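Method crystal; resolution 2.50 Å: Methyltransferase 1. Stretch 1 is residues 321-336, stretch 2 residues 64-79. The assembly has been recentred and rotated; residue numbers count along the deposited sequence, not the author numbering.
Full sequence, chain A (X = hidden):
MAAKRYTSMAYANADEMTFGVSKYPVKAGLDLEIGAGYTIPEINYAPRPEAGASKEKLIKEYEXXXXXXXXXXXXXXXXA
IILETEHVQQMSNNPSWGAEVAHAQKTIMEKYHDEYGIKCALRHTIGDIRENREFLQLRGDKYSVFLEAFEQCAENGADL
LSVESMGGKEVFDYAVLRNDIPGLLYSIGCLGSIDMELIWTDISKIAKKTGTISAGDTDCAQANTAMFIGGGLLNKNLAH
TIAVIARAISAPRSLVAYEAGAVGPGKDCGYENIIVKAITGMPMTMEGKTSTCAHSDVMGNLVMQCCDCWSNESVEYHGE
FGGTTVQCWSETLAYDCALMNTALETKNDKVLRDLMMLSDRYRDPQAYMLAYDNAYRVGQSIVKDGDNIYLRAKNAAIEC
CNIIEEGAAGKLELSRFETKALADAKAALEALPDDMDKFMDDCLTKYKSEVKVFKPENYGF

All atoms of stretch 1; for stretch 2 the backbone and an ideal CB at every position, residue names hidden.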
# COMPACT_ATOMS: atom_id res chain seq x y z
N PHE A 321 -7.02 -4.00 -4.92
CA PHE A 321 -8.46 -3.73 -5.01
C PHE A 321 -8.76 -2.27 -5.43
O PHE A 321 -9.77 -2.02 -6.10
CB PHE A 321 -9.21 -4.03 -3.71
CG PHE A 321 -9.14 -5.48 -3.26
CD1 PHE A 321 -9.08 -6.55 -4.19
CD2 PHE A 321 -9.16 -5.79 -1.89
CE1 PHE A 321 -9.03 -7.90 -3.74
CE2 PHE A 321 -9.09 -7.12 -1.43
CZ PHE A 321 -9.04 -8.19 -2.35
N GLY A 322 -7.87 -1.33 -5.04
CA GLY A 322 -8.17 0.10 -5.10
C GLY A 322 -7.67 0.71 -6.37
O GLY A 322 -7.79 1.91 -6.63
N GLY A 323 -7.10 -0.13 -7.20
CA GLY A 323 -6.52 0.35 -8.41
C GLY A 323 -5.08 -0.10 -8.50
O GLY A 323 -4.63 -1.10 -7.89
N THR A 324 -4.34 0.60 -9.32
CA THR A 324 -3.00 0.14 -9.56
C THR A 324 -2.09 0.61 -8.42
O THR A 324 -2.27 1.65 -7.82
CB THR A 324 -2.57 0.54 -10.95
OG1 THR A 324 -2.12 -0.62 -11.65
CG2 THR A 324 -1.57 1.59 -10.93
N THR A 325 -1.17 -0.23 -8.08
CA THR A 325 -0.26 0.01 -6.99
C THR A 325 0.33 1.44 -6.93
O THR A 325 0.43 2.04 -5.83
CB THR A 325 0.81 -1.04 -7.13
OG1 THR A 325 1.43 -1.24 -5.88
CG2 THR A 325 1.80 -0.68 -8.19
N VAL A 326 0.66 2.01 -8.09
CA VAL A 326 1.19 3.37 -8.16
C VAL A 326 0.14 4.39 -7.83
O VAL A 326 0.45 5.50 -7.34
CB VAL A 326 1.88 3.70 -9.56
CG1 VAL A 326 3.22 2.90 -9.74
CG2 VAL A 326 0.93 3.52 -10.75
N GLN A 327 -1.11 4.02 -8.10
CA GLN A 327 -2.23 4.87 -7.71
C GLN A 327 -2.50 4.83 -6.23
O GLN A 327 -2.67 5.86 -5.62
CB GLN A 327 -3.48 4.50 -8.50
CG GLN A 327 -3.38 4.86 -9.96
CD GLN A 327 -4.51 4.24 -10.75
OE1 GLN A 327 -4.97 3.13 -10.42
NE2 GLN A 327 -4.96 4.93 -11.81
N CYS A 328 -2.53 3.66 -5.62
CA CYS A 328 -2.82 3.61 -4.19
C CYS A 328 -1.77 4.40 -3.41
O CYS A 328 -2.12 5.24 -2.60
CB CYS A 328 -2.83 2.17 -3.69
SG CYS A 328 -3.79 1.03 -4.70
N TRP A 329 -0.48 4.14 -3.69
CA TRP A 329 0.58 4.77 -2.92
C TRP A 329 0.74 6.24 -3.25
O TRP A 329 1.03 7.03 -2.34
CB TRP A 329 1.89 4.01 -3.02
CG TRP A 329 1.84 2.69 -2.33
CD1 TRP A 329 1.58 1.46 -2.92
CD2 TRP A 329 2.03 2.44 -0.94
NE1 TRP A 329 1.60 0.48 -1.96
CE2 TRP A 329 1.87 1.05 -0.74
CE3 TRP A 329 2.28 3.25 0.16
CZ2 TRP A 329 1.98 0.45 0.51
CZ3 TRP A 329 2.40 2.66 1.42
CH2 TRP A 329 2.24 1.27 1.58
N SER A 330 0.49 6.65 -4.50
CA SER A 330 0.55 8.09 -4.80
C SER A 330 -0.52 8.86 -4.05
O SER A 330 -0.27 9.97 -3.56
CB SER A 330 0.54 8.42 -6.31
OG SER A 330 -0.53 7.79 -6.99
N GLU A 331 -1.71 8.29 -3.96
CA GLU A 331 -2.81 8.93 -3.22
C GLU A 331 -2.46 9.14 -1.72
O GLU A 331 -2.65 10.24 -1.20
CB GLU A 331 -4.16 8.20 -3.43
CG GLU A 331 -5.34 8.70 -2.51
CD GLU A 331 -6.74 8.35 -3.00
OE1 GLU A 331 -6.93 8.12 -4.22
OE2 GLU A 331 -7.69 8.30 -2.16
N THR A 332 -1.92 8.12 -1.06
CA THR A 332 -1.46 8.26 0.33
C THR A 332 -0.34 9.34 0.46
O THR A 332 -0.40 10.23 1.32
CB THR A 332 -1.01 6.89 0.89
OG1 THR A 332 -1.96 5.87 0.56
CG2 THR A 332 -0.86 6.96 2.36
N LEU A 333 0.67 9.28 -0.42
CA LEU A 333 1.71 10.28 -0.40
C LEU A 333 1.13 11.68 -0.55
O LEU A 333 1.43 12.58 0.24
CB LEU A 333 2.75 10.05 -1.52
CG LEU A 333 3.58 8.78 -1.47
CD1 LEU A 333 4.25 8.57 -2.75
CD2 LEU A 333 4.59 8.78 -0.30
N ALA A 334 0.29 11.85 -1.56
CA ALA A 334 -0.25 13.18 -1.82
C ALA A 334 -1.10 13.68 -0.65
O ALA A 334 -1.12 14.88 -0.36
CB ALA A 334 -1.05 13.20 -3.10
N TYR A 335 -1.78 12.77 0.03
CA TYR A 335 -2.56 13.19 1.17
C TYR A 335 -1.64 13.56 2.35
O TYR A 335 -1.91 14.53 3.06
CB TYR A 335 -3.54 12.08 1.56
CG TYR A 335 -4.93 12.20 0.96
CD1 TYR A 335 -5.71 13.35 1.17
CD2 TYR A 335 -5.48 11.16 0.23
CE1 TYR A 335 -6.99 13.46 0.65
CE2 TYR A 335 -6.76 11.26 -0.31
CZ TYR A 335 -7.52 12.42 -0.11
OH TYR A 335 -8.82 12.51 -0.60
N ASP A 336 -0.56 12.79 2.55
CA ASP A 336 0.43 13.12 3.58
C ASP A 336 0.94 14.52 3.29
O ASP A 336 1.09 15.32 4.20
CB ASP A 336 1.61 12.14 3.59
CG ASP A 336 1.25 10.78 4.14
OD1 ASP A 336 0.29 10.69 4.92
OD2 ASP A 336 1.90 9.78 3.77
N UNK A 64 2.14 2.94 -18.80
CA UNK A 64 0.97 2.59 -18.01
C UNK A 64 1.09 3.21 -16.62
O UNK A 64 0.11 3.75 -16.10
CB UNK A 64 0.81 1.07 -17.92
N UNK A 65 2.31 3.15 -16.06
CA UNK A 65 2.60 3.67 -14.73
C UNK A 65 2.30 5.17 -14.73
O UNK A 65 1.58 5.67 -13.85
CB UNK A 65 4.05 3.39 -14.33
N UNK A 66 2.79 5.86 -15.76
CA UNK A 66 2.73 7.30 -15.83
C UNK A 66 1.29 7.74 -15.99
O UNK A 66 0.82 8.63 -15.27
CB UNK A 66 3.59 7.83 -16.98
N UNK A 67 0.58 7.10 -16.90
CA UNK A 67 -0.81 7.41 -17.07
C UNK A 67 -1.56 7.16 -15.78
O UNK A 67 -2.31 8.00 -15.36
CB UNK A 67 -1.41 6.59 -18.22
N UNK A 68 -1.33 6.04 -15.12
CA UNK A 68 -2.08 5.72 -13.90
C UNK A 68 -1.93 6.73 -12.75
O UNK A 68 -2.92 7.10 -12.08
CB UNK A 68 -1.64 4.34 -13.40
N UNK A 69 -0.70 7.17 -12.56
CA UNK A 69 -0.34 8.20 -11.61
C UNK A 69 -0.99 9.55 -11.95
O UNK A 69 -1.64 10.17 -11.09
CB UNK A 69 1.18 8.35 -11.56
N UNK A 70 -0.81 10.03 -13.18
CA UNK A 70 -1.34 11.36 -13.51
C UNK A 70 -2.89 11.36 -13.37
O UNK A 70 -3.49 12.29 -12.83
CB UNK A 70 -0.93 11.76 -14.93
N UNK A 71 -3.51 10.30 -13.85
CA UNK A 71 -4.94 10.17 -13.81
C UNK A 71 -5.40 10.27 -12.35
O UNK A 71 -6.25 11.09 -12.02
CB UNK A 71 -5.38 8.85 -14.45
N UNK A 72 -4.78 9.50 -11.46
CA UNK A 72 -5.20 9.54 -10.09
C UNK A 72 -5.07 10.92 -9.47
O UNK A 72 -5.96 11.37 -8.75
CB UNK A 72 -4.39 8.53 -9.28
N UNK A 73 -3.95 11.59 -9.72
CA UNK A 73 -3.68 12.88 -9.10
C UNK A 73 -4.79 13.86 -9.46
O UNK A 73 -5.25 14.60 -8.59
CB UNK A 73 -2.32 13.42 -9.54
N UNK A 74 -5.24 13.86 -10.71
CA UNK A 74 -6.22 14.85 -11.13
C UNK A 74 -7.62 14.45 -10.64
O UNK A 74 -8.45 15.31 -10.36
CB UNK A 74 -6.20 15.00 -12.65
N UNK A 75 -7.86 13.15 -10.49
CA UNK A 75 -9.13 12.66 -9.99
C UNK A 75 -9.32 13.00 -8.52
O UNK A 75 -10.45 13.08 -8.06
CB UNK A 75 -9.23 11.15 -10.20
N UNK A 76 -8.25 13.21 -7.77
CA UNK A 76 -8.42 13.45 -6.34
C UNK A 76 -8.11 14.92 -6.00
O UNK A 76 -8.24 15.36 -4.85
CB UNK A 76 -7.52 12.51 -5.53
N UNK A 77 -7.74 15.68 -7.03
CA UNK A 77 -7.54 17.12 -6.87
C UNK A 77 -6.15 17.54 -6.41
O UNK A 77 -5.96 18.66 -5.97
CB UNK A 77 -8.57 17.66 -5.87
N UNK A 78 -5.18 16.65 -6.51
CA UNK A 78 -3.83 16.98 -6.02
C UNK A 78 -3.13 17.95 -6.96
O UNK A 78 -3.18 17.76 -8.18
CB UNK A 78 -2.99 15.71 -5.86
N UNK A 79 -2.53 19.02 -6.42
CA UNK A 79 -1.96 20.07 -7.28
C UNK A 79 -0.54 19.81 -7.84
O UNK A 79 -0.11 20.55 -8.73
CB UNK A 79 -1.93 21.38 -6.48

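Helix 325-336 and the helix of stretch 2 cross at 39°, with axes 8.4 Å apart at closest.

Position 64 has nothing of stretch 1 near its CB, so many residues would suit. It is Arg-64, whose end leads away.

At 65 the CB points sideways, 4.7 Å from Val-326 CG1. A medium or large apolar residue could reach that methyl. Ile-65 does: its CG2 lies 3.8 Å from Val-326 CG1.

Positions 66, 67 and 70 meet nothing of stretch 1 and hold Thr-66, Thr-67 and Met-70.

The CB of 68 points toward stretch 1, 3.7 Å from both Thr-324 CG2 and Gln-327 NE2. A small or medium residue fits, polar or apolar. The backbone O of 68 already accepts a hydrogen bond from Gln-327 NE2 (3.0 Å). The residue is Asp-68; its OD2 packs 3.1 Å from Thr-324 CG2.

At 69 the CB points sideways, 4.9 Å from Val-326 CG2 and from Ser-330 OG. A compact apolar residue would suit. Val-69 places CG2 3.8 Å from Val-326 CG2.

At 71 the CB points sideways, and a polar chain could turn outward. Glu-71 does so.

Position 72 points toward stretch 1, with the carboxylate of Glu-331 and the carbonyl of Gly-322 within reach of a long chain. Lysine or arginine would suit; arginine could serve both. Arg-72 NE forms a salt bridge with Glu-331 OE1 (3.0 Å). Arg-72 NH2 donates to Gly-322 O (3.2 Å), and Arg-72 NH1 adds a weak bond to that same Gly-322 O (3.4 Å). Gln-327 CB lies over one guanidinium face.

At 73 the CB is beyond 5.5 Å of stretch 1, so contact needs a long chain. Met-73 bends in, with CE 3.7 Å from Ala-334 CB.

Positions 74 and 75 are out of reach: Val-74 and Gln-75.

The CB of 76 points toward stretch 1, 4.6 Å from Glu-331 OE1 and 5.1 Å from Tyr-335 OH. A donor or a modest apolar group could fit. Val-76 CG1 lies 3.5 Å from Tyr-335 OH.

Position 77 has positive phi, and a CB would jam against the preceding carbonyl O. Glycine is called for: Gly-77.

At 78 the CB points toward stretch 1, 4.2 Å from Ala-334 CB, with the Tyr-335 ring beyond. A large apolar or aromatic residue suits. Phe-78 receives Ala-334 CB over its face, 3.2 Å from the ring centroid, and turns its edge to the Tyr-335 face.

Position 79 is out of reach and holds Pro-79.

Stretch 2 (64-79) RITTDVMERMVQVGFP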
# COMPACT_ATOMS: atom_id res chain seq x y z
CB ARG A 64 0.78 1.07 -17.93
CG ARG A 64 0.20 0.46 -19.19
CD ARG A 64 0.34 -1.05 -19.20
NE ARG A 64 -0.42 -1.58 -20.32
CZ ARG A 64 -0.48 -2.85 -20.70
NH1 ARG A 64 0.19 -3.79 -20.04
NH2 ARG A 64 -1.25 -3.17 -21.75
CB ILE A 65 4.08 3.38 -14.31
CG1 ILE A 65 4.28 1.88 -13.99
CG2 ILE A 65 4.46 4.19 -13.10
CD1 ILE A 65 5.76 1.42 -14.04
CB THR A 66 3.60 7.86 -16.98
OG1 THR A 66 4.91 7.31 -16.90
CG2 THR A 66 3.69 9.36 -16.91
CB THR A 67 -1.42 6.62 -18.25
OG1 THR A 67 -0.78 7.06 -19.47
CG2 THR A 67 -2.93 6.83 -18.35
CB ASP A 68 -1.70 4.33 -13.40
CG ASP A 68 -2.31 3.23 -14.24
OD1 ASP A 68 -3.04 3.55 -15.22
OD2 ASP A 68 -2.05 2.05 -13.94
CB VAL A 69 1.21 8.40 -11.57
CG1 VAL A 69 1.57 9.57 -10.67
CG2 VAL A 69 1.91 7.13 -11.12
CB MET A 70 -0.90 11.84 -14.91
CG MET A 70 0.64 11.96 -15.14
SD MET A 70 1.49 13.04 -13.96
CE MET A 70 0.70 14.64 -14.18
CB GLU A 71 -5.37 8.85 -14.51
CG GLU A 71 -6.88 8.62 -14.64
CD GLU A 71 -7.62 9.71 -15.43
OE1 GLU A 71 -6.98 10.44 -16.25
OE2 GLU A 71 -8.87 9.82 -15.23
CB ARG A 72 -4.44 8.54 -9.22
CG ARG A 72 -5.09 8.47 -7.83
CD ARG A 72 -6.48 7.74 -7.93
NE ARG A 72 -6.45 6.79 -6.85
CZ ARG A 72 -6.63 5.49 -6.95
NH1 ARG A 72 -7.02 4.93 -8.07
NH2 ARG A 72 -6.48 4.77 -5.87
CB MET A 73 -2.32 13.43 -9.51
CG MET A 73 -1.09 12.67 -8.97
SD MET A 73 -1.16 12.32 -7.19
CE MET A 73 -0.38 13.77 -6.68
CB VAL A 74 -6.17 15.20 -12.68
CG1 VAL A 74 -4.74 15.70 -13.10
CG2 VAL A 74 -6.59 14.02 -13.52
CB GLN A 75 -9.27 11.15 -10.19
CG GLN A 75 -9.50 10.72 -11.64
CD GLN A 75 -10.91 11.02 -12.19
OE1 GLN A 75 -11.73 11.68 -11.56
NE2 GLN A 75 -11.17 10.52 -13.39
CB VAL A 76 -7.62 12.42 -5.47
CG1 VAL A 76 -7.90 12.61 -3.97
CG2 VAL A 76 -7.96 11.01 -5.89
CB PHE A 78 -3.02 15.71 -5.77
CG PHE A 78 -3.60 14.84 -4.68
CD1 PHE A 78 -3.88 15.39 -3.41
CD2 PHE A 78 -3.90 13.49 -4.91
CE1 PHE A 78 -4.40 14.61 -2.41
CE2 PHE A 78 -4.42 12.69 -3.89
CZ PHE A 78 -4.66 13.25 -2.64
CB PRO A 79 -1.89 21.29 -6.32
CG PRO A 79 -1.51 20.67 -5.03
CD PRO A 79 -2.35 19.35 -4.99
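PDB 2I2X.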